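Local coordinates for uncharacterized protein (Leptotrichia buccalis, PDB 3T8K) that is of unknown function but folds as a stack of ankyrin-type helical hairpin repeats, an architecture that in relatives commonly serves protein binding, at residues A[5-9]-A[10-14]; A[32-35]-A[36-39]; A[78-81]-A[82-86]; A[153-156]-A[157-161]; A[166-169]-A[170-174]. All coordinates share one frame; numbering follows the deposited sequence.

Contact 1: A[5-9]-A[10-14]; sequences SEYRT and VSAAA
The ring of Y7 lies over the backbone of A13, at the turn that leads from helix 2-6 into helix 10-16. Taken from its root, Y7 CB sits 4.0 Å from A13 CB. CG comes next, 3.7 Å from A13 CA, and this CA lies over one ring face, 19° off the normal, a CH-pi contact. The first torsion of Y7 sets CG anti to the carbonyl carbon (chi1 -51°), which lays the ring along the first turn of the new helix. CD1 then meets the carbonyl oxygen of A12 at 3.8 Å, with CE1 slightly farther off, while CD2 stays near A13 CB; E6 CB covers the opposite face. An alanine in place of Y7 is likely to leave the start of helix 10-16 without this apolar cover and open a gap beside L25 of helix 19-28. T9 is the N-cap: its OG1 accepts from A12 N at 3.2 Å, and its carbonyl O accepts from A13 N at 3.3 Å, in a nearly straight bond of 170°. Two first-turn N-H groups are thus satisfied by one residue, while the N of T9 itself is buried with no partner in the model.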
# COMPACT_ATOMS: atom_id res chain seq x y z
N SER A 5 -5.47 -24.94 4.59
CA SER A 5 -4.73 -24.86 5.84
C SER A 5 -4.16 -23.45 6.03
O SER A 5 -4.05 -22.96 7.15
CB SER A 5 -3.60 -25.88 5.86
OG SER A 5 -4.10 -27.21 5.79
N GLU A 6 -3.82 -22.80 4.92
CA GLU A 6 -3.18 -21.49 4.94
C GLU A 6 -4.17 -20.35 5.13
O GLU A 6 -3.84 -19.32 5.73
CB GLU A 6 -2.38 -21.28 3.65
CG GLU A 6 -1.13 -22.14 3.56
CD GLU A 6 -0.68 -22.37 2.13
OE1 GLU A 6 -1.02 -21.55 1.24
OE2 GLU A 6 0.02 -23.38 1.88
N TYR A 7 -5.39 -20.52 4.62
CA TYR A 7 -6.39 -19.45 4.67
C TYR A 7 -7.69 -19.95 5.30
O TYR A 7 -8.24 -20.97 4.88
CB TYR A 7 -6.64 -18.90 3.27
CG TYR A 7 -5.36 -18.53 2.55
CD1 TYR A 7 -4.61 -17.45 2.96
CD2 TYR A 7 -4.89 -19.29 1.47
CE1 TYR A 7 -3.43 -17.09 2.32
CE2 TYR A 7 -3.70 -18.94 0.82
CZ TYR A 7 -2.97 -17.85 1.25
OH TYR A 7 -1.80 -17.48 0.63
N ARG A 8 -8.17 -19.22 6.29
CA ARG A 8 -9.39 -19.61 7.01
C ARG A 8 -10.64 -19.02 6.35
O ARG A 8 -11.74 -19.54 6.51
CB ARG A 8 -9.27 -19.17 8.47
CG ARG A 8 -10.57 -19.18 9.25
CD ARG A 8 -11.29 -20.49 9.07
NE ARG A 8 -10.72 -21.58 9.84
CZ ARG A 8 -10.87 -22.87 9.52
NH1 ARG A 8 -11.55 -23.20 8.42
NH2 ARG A 8 -10.33 -23.81 10.28
N THR A 9 -10.48 -17.93 5.62
CA THR A 9 -11.61 -17.26 4.97
C THR A 9 -11.30 -16.94 3.50
O THR A 9 -10.14 -16.92 3.10
CB THR A 9 -11.95 -15.93 5.66
OG1 THR A 9 -10.84 -15.04 5.49
CG2 THR A 9 -12.20 -16.15 7.14
N VAL A 10 -12.34 -16.70 2.71
CA VAL A 10 -12.14 -16.33 1.30
C VAL A 10 -11.39 -15.01 1.21
O VAL A 10 -10.51 -14.83 0.36
CB VAL A 10 -13.48 -16.23 0.54
CG1 VAL A 10 -13.24 -15.87 -0.94
CG2 VAL A 10 -14.24 -17.53 0.63
N SER A 11 -11.76 -14.07 2.08
CA SER A 11 -11.07 -12.77 2.17
C SER A 11 -9.55 -12.90 2.28
O SER A 11 -8.81 -12.19 1.58
CB SER A 11 -11.62 -11.97 3.36
OG SER A 11 -10.87 -10.77 3.55
N ALA A 12 -9.07 -13.78 3.16
CA ALA A 12 -7.63 -13.98 3.32
C ALA A 12 -6.99 -14.56 2.05
O ALA A 12 -5.93 -14.10 1.61
CB ALA A 12 -7.35 -14.87 4.52
N ALA A 13 -7.63 -15.58 1.47
CA ALA A 13 -7.15 -16.20 0.25
C ALA A 13 -7.10 -15.18 -0.87
O ALA A 13 -6.15 -15.16 -1.67
CB ALA A 13 -8.04 -17.39 -0.14
N ALA A 14 -8.11 -14.31 -0.93
CA ALA A 14 -8.25 -13.33 -2.00
C ALA A 14 -7.13 -12.31 -1.96
O ALA A 14 -6.67 -11.83 -3.00
CB ALA A 14 -9.57 -12.62 -1.90

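Contact 2: A[32-35]-A[36-39]; sequences DKES and VLKS
D32 caps the helix that V36 and its neighbours continue: its backbone O takes the N-H of V36 at 3.0 Å, while its carboxylate reaches forward into the first turn, OD2 accepting from E34 N at 2.9 Å through the anti lone pair in a distinctly bent bond (141°). At the other end V36 O receives two donors from S39, the backbone N and the hydroxyl OG. S39 OG stands between its own backbone N and carbonyl carbon (chi1 69°), which swings the hydroxyl back onto V36 O. Two ordinary helical bonds lie between these ends, from L37 N to K33 O and from K38 N to E34 O.

The packing is mainly of side-chain carbons on these same carbonyl oxygens. V36 CG2 lies 3.3 Å from D32 O, L37 CG is 3.3 Å from K33 O, and the aliphatic stem of K38 runs past E34 O, its CG at 3.3 Å. Farther out, L37 CD1 lies 4.2 Å from E34 OE2. The ammonium of K38 stays 5.2 Å (NZ) from E34 OE1, too far for a salt bridge, whereas K33 NZ is paired with E27 of helix 19-28. A short surface helix with an aspartate N-cap, followed by a serine whose hydroxyl folds back on V36 O, is the motif here; it follows helix 19-28 and leads on to helix 41-45.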
# COMPACT_ATOMS: atom_id res chain seq x y z
N ASP A 32 -20.62 -18.85 2.91
CA ASP A 32 -21.64 -18.95 1.89
C ASP A 32 -21.22 -18.14 0.67
O ASP A 32 -20.91 -16.95 0.81
CB ASP A 32 -22.96 -18.41 2.45
CG ASP A 32 -24.15 -18.76 1.59
OD1 ASP A 32 -25.09 -19.40 2.12
OD2 ASP A 32 -24.16 -18.39 0.40
N LYS A 33 -21.19 -18.75 -0.50
CA LYS A 33 -20.76 -18.03 -1.70
C LYS A 33 -21.54 -16.73 -1.89
O LYS A 33 -20.97 -15.71 -2.27
CB LYS A 33 -20.90 -18.90 -2.95
CG LYS A 33 -19.87 -20.01 -3.09
CD LYS A 33 -20.08 -20.75 -4.39
CE LYS A 33 -19.07 -21.86 -4.59
NZ LYS A 33 -19.49 -22.73 -5.73
N GLU A 34 -22.84 -16.78 -1.62
CA GLU A 34 -23.69 -15.61 -1.82
C GLU A 34 -23.34 -14.48 -0.86
O GLU A 34 -23.36 -13.31 -1.24
CB GLU A 34 -25.17 -15.98 -1.71
CG GLU A 34 -25.67 -16.80 -2.89
CD GLU A 34 -25.50 -16.07 -4.22
OE1 GLU A 34 -25.61 -14.82 -4.24
OE2 GLU A 34 -25.24 -16.74 -5.24
N SER A 35 -23.02 -14.82 0.38
CA SER A 35 -22.58 -13.83 1.34
C SER A 35 -21.25 -13.22 0.90
O SER A 35 -21.03 -12.03 1.05
CB SER A 35 -22.45 -14.45 2.73
OG SER A 35 -23.71 -14.96 3.14
N VAL A 36 -20.37 -14.05 0.36
CA VAL A 36 -19.07 -13.58 -0.12
C VAL A 36 -19.25 -12.60 -1.27
O VAL A 36 -18.61 -11.54 -1.31
CB VAL A 36 -18.19 -14.77 -0.55
CG1 VAL A 36 -16.95 -14.31 -1.29
CG2 VAL A 36 -17.83 -15.65 0.68
N LEU A 37 -20.10 -12.96 -2.22
CA LEU A 37 -20.31 -12.12 -3.40
C LEU A 37 -20.90 -10.77 -3.04
O LEU A 37 -20.58 -9.76 -3.67
CB LEU A 37 -21.18 -12.83 -4.43
CG LEU A 37 -20.52 -14.05 -5.07
CD1 LEU A 37 -21.52 -14.85 -5.87
CD2 LEU A 37 -19.34 -13.62 -5.93
N LYS A 38 -21.76 -10.75 -2.03
CA LYS A 38 -22.38 -9.50 -1.58
C LYS A 38 -21.49 -8.66 -0.66
O LYS A 38 -21.86 -7.54 -0.29
CB LYS A 38 -23.71 -9.80 -0.88
CG LYS A 38 -24.79 -10.35 -1.79
CD LYS A 38 -25.88 -10.98 -0.95
CE LYS A 38 -27.16 -11.22 -1.72
NZ LYS A 38 -28.20 -11.84 -0.84
N SER A 39 -20.34 -9.19 -0.28
CA SER A 39 -19.43 -8.46 0.60
C SER A 39 -18.57 -7.52 -0.22
O SER A 39 -18.67 -7.47 -1.45
CB SER A 39 -18.52 -9.43 1.36
OG SER A 39 -17.59 -10.05 0.48

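Contact 3: A[78-81]-A[82-86]; sequences LFFP and LFQGG
F79 and F83 stand side by side, one turn apart, and point the same way from helix 79-85. Their planes are 12° from parallel but slid apart, the centroids 6.0 Å from each other, so the rings scarcely overlap. Contact is made instead at one corner, where F83 CE2 lies 3.7 Å from F79 CD1 and also approaches F79 CB. Both CG atoms are anti to their carbonyl carbons, and this shared torsion gives the pair its common direction. F83 CD2 rests 3.1 Å from the carbonyl oxygen of F79, which also accepts from F83 N at 2.9 Å. L82 joins from the side, its CD2 4.1 Å from F79 CD1 and also over one face of F83.

This helix belongs to the ankyrin-type hairpin stack, near the centre of the chain, and its aromatic pair faces C97 of helix 90-102. F80 leaves on another side of the helix and is stacked with Y111. Q84 CG, set anti to its own carbonyl carbon, sits over one face of the F80 ring, 3.7 Å from the centroid, a CH-pi contact. The bend at chi2 then lays the amide nearly parallel to the ring, its plane only 13° from that of F80, and the group runs on past the rim with Q84 OE1 3.8 Å from F80 CE1. Beyond it, Q84 packs on F126 of the second subunit.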
# COMPACT_ATOMS: atom_id res chain seq x y z
N LEU A 78 -13.76 1.06 -4.90
CA LEU A 78 -12.78 0.06 -5.33
C LEU A 78 -11.63 0.70 -6.08
O LEU A 78 -10.55 0.12 -6.18
CB LEU A 78 -13.45 -1.00 -6.21
CG LEU A 78 -14.50 -1.84 -5.47
CD1 LEU A 78 -15.00 -2.91 -6.39
CD2 LEU A 78 -13.90 -2.44 -4.21
N PHE A 79 -11.84 1.89 -6.62
CA PHE A 79 -10.78 2.52 -7.41
C PHE A 79 -9.50 2.78 -6.62
O PHE A 79 -8.41 2.79 -7.19
CB PHE A 79 -11.28 3.82 -8.06
CG PHE A 79 -12.26 3.60 -9.17
CD1 PHE A 79 -11.85 3.05 -10.38
CD2 PHE A 79 -13.59 3.96 -9.01
CE1 PHE A 79 -12.74 2.86 -11.42
CE2 PHE A 79 -14.50 3.77 -10.04
CZ PHE A 79 -14.07 3.22 -11.25
N PHE A 80 -9.62 2.99 -5.30
CA PHE A 80 -8.45 3.36 -4.52
C PHE A 80 -7.42 2.24 -4.44
O PHE A 80 -6.27 2.44 -4.82
CB PHE A 80 -8.82 3.87 -3.13
CG PHE A 80 -7.66 4.51 -2.39
CD1 PHE A 80 -7.15 5.74 -2.78
CD2 PHE A 80 -7.08 3.87 -1.29
CE1 PHE A 80 -6.09 6.33 -2.10
CE2 PHE A 80 -6.02 4.45 -0.60
CZ PHE A 80 -5.52 5.67 -1.01
N PRO A 81 -7.83 1.06 -3.95
CA PRO A 81 -6.83 -0.01 -3.92
C PRO A 81 -6.39 -0.41 -5.31
O PRO A 81 -5.25 -0.84 -5.48
CB PRO A 81 -7.55 -1.17 -3.20
CG PRO A 81 -9.01 -0.83 -3.28
CD PRO A 81 -9.08 0.67 -3.27
N LEU A 82 -7.28 -0.29 -6.30
CA LEU A 82 -6.93 -0.56 -7.69
C LEU A 82 -5.73 0.28 -8.11
O LEU A 82 -4.73 -0.23 -8.61
CB LEU A 82 -8.09 -0.24 -8.62
CG LEU A 82 -7.78 -0.32 -10.11
CD1 LEU A 82 -7.44 -1.74 -10.52
CD2 LEU A 82 -8.96 0.17 -10.92
N PHE A 83 -5.84 1.59 -7.90
CA PHE A 83 -4.78 2.51 -8.32
C PHE A 83 -3.55 2.51 -7.41
O PHE A 83 -2.42 2.69 -7.88
CB PHE A 83 -5.35 3.92 -8.52
CG PHE A 83 -6.33 4.00 -9.66
CD1 PHE A 83 -6.01 3.45 -10.90
CD2 PHE A 83 -7.57 4.61 -9.50
CE1 PHE A 83 -6.91 3.50 -11.96
CE2 PHE A 83 -8.48 4.67 -10.54
CZ PHE A 83 -8.15 4.12 -11.78
N GLN A 84 -3.76 2.32 -6.11
CA GLN A 84 -2.63 2.19 -5.18
C GLN A 84 -1.73 1.01 -5.54
O GLN A 84 -0.51 1.12 -5.47
CB GLN A 84 -3.12 2.06 -3.74
CG GLN A 84 -3.70 3.33 -3.19
CD GLN A 84 -2.72 4.49 -3.27
OE1 GLN A 84 -2.96 5.44 -4.00
NE2 GLN A 84 -1.62 4.41 -2.52
N GLY A 85 -2.33 -0.12 -5.90
CA GLY A 85 -1.56 -1.33 -6.16
C GLY A 85 -1.36 -1.73 -7.61
O GLY A 85 -0.71 -2.73 -7.88
N GLY A 86 -1.88 -0.94 -8.55
CA GLY A 86 -1.94 -1.37 -9.94
C GLY A 86 -0.81 -0.97 -10.87
O GLY A 86 -0.90 -1.17 -12.09

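Contact 4: A[153-156]-A[157-161]; sequences WGLT and ALEFV
Helix 157-162 opens with a capping box, in which T156 and E159 each bind the other's backbone N-H through their side chains. T156 is the N-cap: its OG1, set between the backbone N and the carbonyl carbon (chi1 65°), accepts from E159 N at 3.1 Å and 166°. In return the carboxylate of E159 swings back over the helix start, and OE2 takes the N-H of T156 at 2.9 Å in a nearly straight bond, although the donor comes from well above the carboxylate plane. F160 N adds the first regular helical bond, to T156 O at 3.1 Å. An alanine in place of E159 would probably leave T156 N without this acceptor and let the loop before the helix move more freely.

Apolar atoms back up the box. L155 and E159 run antiparallel alongside one another, with L155 CD1 3.6 Å from E159 CB, so the leucine covers the root of the glutamate. The loop before it is tied down by D151, whose OD1 receives the backbone N-H groups of both W153 and L155. On the helix itself L158 packs on L170, M173 and I177 of helix 167-180, while F160 makes a cation-pi contact with K120 and packs against C164 of the second subunit, a cysteine seen in an interchain disulfide. The other branch of L155, CD2, meets the CB of F160 at 3.9 Å.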
# COMPACT_ATOMS: atom_id res chain seq x y z
N TRP A 153 -3.94 19.04 2.68
CA TRP A 153 -2.80 19.94 2.91
C TRP A 153 -2.73 21.14 1.98
O TRP A 153 -1.72 21.84 1.95
CB TRP A 153 -1.47 19.17 2.90
CG TRP A 153 -1.44 18.06 3.88
CD1 TRP A 153 -1.10 18.13 5.20
CD2 TRP A 153 -1.80 16.69 3.63
NE1 TRP A 153 -1.21 16.89 5.78
CE2 TRP A 153 -1.64 15.99 4.84
CE3 TRP A 153 -2.23 16.00 2.50
CZ2 TRP A 153 -1.90 14.63 4.95
CZ3 TRP A 153 -2.49 14.65 2.61
CH2 TRP A 153 -2.32 13.98 3.82
N GLY A 154 -3.79 21.36 1.21
CA GLY A 154 -3.89 22.56 0.38
C GLY A 154 -3.45 22.39 -1.06
O GLY A 154 -3.27 23.37 -1.78
N LEU A 155 -3.27 21.15 -1.49
CA LEU A 155 -2.79 20.86 -2.83
C LEU A 155 -3.92 20.25 -3.67
O LEU A 155 -4.56 19.29 -3.24
CB LEU A 155 -1.62 19.88 -2.75
CG LEU A 155 -0.82 19.59 -4.03
CD1 LEU A 155 0.09 20.77 -4.35
CD2 LEU A 155 -0.01 18.32 -3.87
N THR A 156 -4.16 20.80 -4.85
CA THR A 156 -5.15 20.20 -5.76
C THR A 156 -4.51 19.12 -6.61
O THR A 156 -3.29 18.99 -6.67
CB THR A 156 -5.78 21.26 -6.72
OG1 THR A 156 -4.78 21.78 -7.60
CG2 THR A 156 -6.41 22.40 -5.94
N ALA A 157 -5.34 18.34 -7.31
CA ALA A 157 -4.82 17.31 -8.19
C ALA A 157 -4.01 17.95 -9.32
O ALA A 157 -2.97 17.43 -9.71
CB ALA A 157 -5.96 16.45 -8.75
N LEU A 158 -4.50 19.07 -9.86
CA LEU A 158 -3.78 19.74 -10.93
C LEU A 158 -2.39 20.15 -10.44
O LEU A 158 -1.38 19.89 -11.10
CB LEU A 158 -4.56 20.95 -11.44
CG LEU A 158 -3.85 21.77 -12.54
CD1 LEU A 158 -3.71 20.97 -13.83
CD2 LEU A 158 -4.56 23.09 -12.81
N GLU A 159 -2.34 20.78 -9.27
CA GLU A 159 -1.07 21.23 -8.71
C GLU A 159 -0.06 20.09 -8.56
O GLU A 159 1.13 20.28 -8.82
CB GLU A 159 -1.31 21.97 -7.39
CG GLU A 159 -1.93 23.36 -7.60
CD GLU A 159 -2.67 23.92 -6.38
OE1 GLU A 159 -3.22 25.04 -6.50
OE2 GLU A 159 -2.70 23.25 -5.32
N PHE A 160 -0.54 18.91 -8.17
CA PHE A 160 0.31 17.72 -8.01
C PHE A 160 0.88 17.24 -9.34
O PHE A 160 2.07 16.94 -9.45
CB PHE A 160 -0.49 16.57 -7.37
CG PHE A 160 0.28 15.28 -7.22
CD1 PHE A 160 1.35 15.18 -6.34
CD2 PHE A 160 -0.10 14.14 -7.93
CE1 PHE A 160 2.05 13.98 -6.20
CE2 PHE A 160 0.59 12.95 -7.80
CZ PHE A 160 1.66 12.85 -6.92
N VAL A 161 0.03 17.15 -10.35
CA VAL A 161 0.45 16.66 -11.65
C VAL A 161 1.45 17.61 -12.29
O VAL A 161 2.40 17.18 -12.95
CB VAL A 161 -0.76 16.41 -12.57
CG1 VAL A 161 -0.31 16.05 -13.98
CG2 VAL A 161 -1.64 15.30 -11.98

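Contact 5: A[166-169]-A[170-174]; sequences KPIA and LKMME
I168 and M172, a selenomethionine, lie side by side on the outer side of helix 167-180 and point the same way, with I168 CG2 4.1 Å from M172 SE. M172 CG stands anti to the carbonyl carbon (chi1 -67°), which brings it to 3.3 Å from I168 O before the chain bends at chi3.

Backbone hydrogen bonds make up the polar part. Four consecutive i to i+4 links run through the first turns of the helix: L170 N to K166 O and K171 N to P167 O, both 3.0 Å, then M172 N to I168 O, and M173 N to A169 O at 2.9 Å. K166 is the N-cap, and P167 fits the first turn, where its missing N-H costs no helical bond. The next two N-H groups, of I168 and A169, are taken by the carboxylate of E129 from helix 129-140. This acidic group also lies where it would tend to balance the helix's positive end.

Among the charged side chains, K171 pairs with D175 one turn on. Apolar packing comes from A169 on Y136, and from L170 and selenomethionine M173 on L158. Such an amphipathic helix, with a proline in its first turn, here packs against helices 129-140 and 157-162 in the ankyrin-type stack.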
# COMPACT_ATOMS: atom_id res chain seq x y z
N LYS A 166 4.90 14.30 -15.96
CA LYS A 166 3.81 13.67 -16.70
C LYS A 166 3.11 14.68 -17.61
O LYS A 166 1.96 15.04 -17.37
CB LYS A 166 2.79 13.08 -15.73
CG LYS A 166 3.35 12.10 -14.72
CD LYS A 166 3.88 10.86 -15.42
CE LYS A 166 4.15 9.73 -14.43
NZ LYS A 166 4.21 8.45 -15.18
N PRO A 167 3.81 15.15 -18.66
CA PRO A 167 3.26 16.21 -19.51
C PRO A 167 1.94 15.81 -20.18
O PRO A 167 1.09 16.68 -20.41
CB PRO A 167 4.36 16.41 -20.56
CG PRO A 167 5.15 15.13 -20.54
CD PRO A 167 5.14 14.71 -19.11
N ILE A 168 1.78 14.53 -20.50
CA ILE A 168 0.55 14.09 -21.17
C ILE A 168 -0.64 14.20 -20.22
O ILE A 168 -1.69 14.73 -20.58
CB ILE A 168 0.67 12.65 -21.72
CG1 ILE A 168 1.83 12.56 -22.72
CG2 ILE A 168 -0.62 12.24 -22.40
CD1 ILE A 168 1.96 11.22 -23.41
N ALA A 169 -0.48 13.71 -19.00
CA ALA A 169 -1.53 13.83 -18.00
C ALA A 169 -1.85 15.31 -17.76
O ALA A 169 -3.01 15.67 -17.57
CB ALA A 169 -1.12 13.15 -16.70
N LEU A 170 -0.83 16.16 -17.77
CA LEU A 170 -1.03 17.57 -17.46
C LEU A 170 -1.88 18.22 -18.54
O LEU A 170 -2.81 18.96 -18.26
CB LEU A 170 0.30 18.31 -17.33
CG LEU A 170 0.14 19.81 -17.07
CD1 LEU A 170 -0.53 20.02 -15.72
CD2 LEU A 170 1.48 20.53 -17.13
N LYS A 171 -1.52 17.94 -19.79
CA LYS A 171 -2.24 18.46 -20.95
C LYS A 171 -3.70 18.01 -20.92
O LYS A 171 -4.61 18.80 -21.16
CB LYS A 171 -1.57 17.98 -22.24
CG LYS A 171 -2.27 18.42 -23.52
CD LYS A 171 -2.63 19.89 -23.48
CE LYS A 171 -3.48 20.29 -24.69
NZ LYS A 171 -4.10 21.62 -24.49
N MSE A 172 -3.91 16.74 -20.63
CA MSE A 172 -5.27 16.21 -20.62
C MSE A 172 -6.11 16.80 -19.48
O MSE A 172 -7.31 17.01 -19.64
CB MSE A 172 -5.25 14.68 -20.59
CG MSE A 172 -4.68 14.08 -21.87
SE MSE A 172 -4.67 12.14 -21.85
CE MSE A 172 -6.55 11.83 -22.24
N MSE A 173 -5.48 17.07 -18.34
CA MSE A 173 -6.20 17.69 -17.23
C MSE A 173 -6.55 19.13 -17.55
O MSE A 173 -7.65 19.59 -17.22
CB MSE A 173 -5.37 17.65 -15.94
CG MSE A 173 -5.46 16.37 -15.16
SE MSE A 173 -4.56 16.67 -13.46
CE MSE A 173 -5.80 17.89 -12.64
N GLU A 174 -5.62 19.87 -18.15
CA GLU A 174 -5.91 21.24 -18.55
C GLU A 174 -7.05 21.26 -19.56
O GLU A 174 -7.92 22.14 -19.52
CB GLU A 174 -4.64 21.93 -19.09
CG GLU A 174 -3.65 22.32 -18.00
CD GLU A 174 -2.28 22.66 -18.54
OE1 GLU A 174 -2.09 22.62 -19.78
OE2 GLU A 174 -1.39 22.98 -17.73

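The five contacts follow one another along an elongated helical stack. Contacts 1 and 2 sit at the N-terminal end, their centres about 14 Å apart, and touch through V10 CG1 and V36 CG1 at 4.0 Å. Contact 3 lies near the middle of the chain, about 21 Å from contact 1 and 19 Å from contact 4, centre to centre, touching neither. Contacts 4 and 5 close the other end, on successive helices: V161 CG2 meets M173 SE at 3.6 Å, and L158 CD1 meets L170 CD1 at 3.8 Å. Contacts 1 and 5 are about 41 Å apart between centres. Contacts 1, 3 and 4 also reach the second subunit. No active site is known.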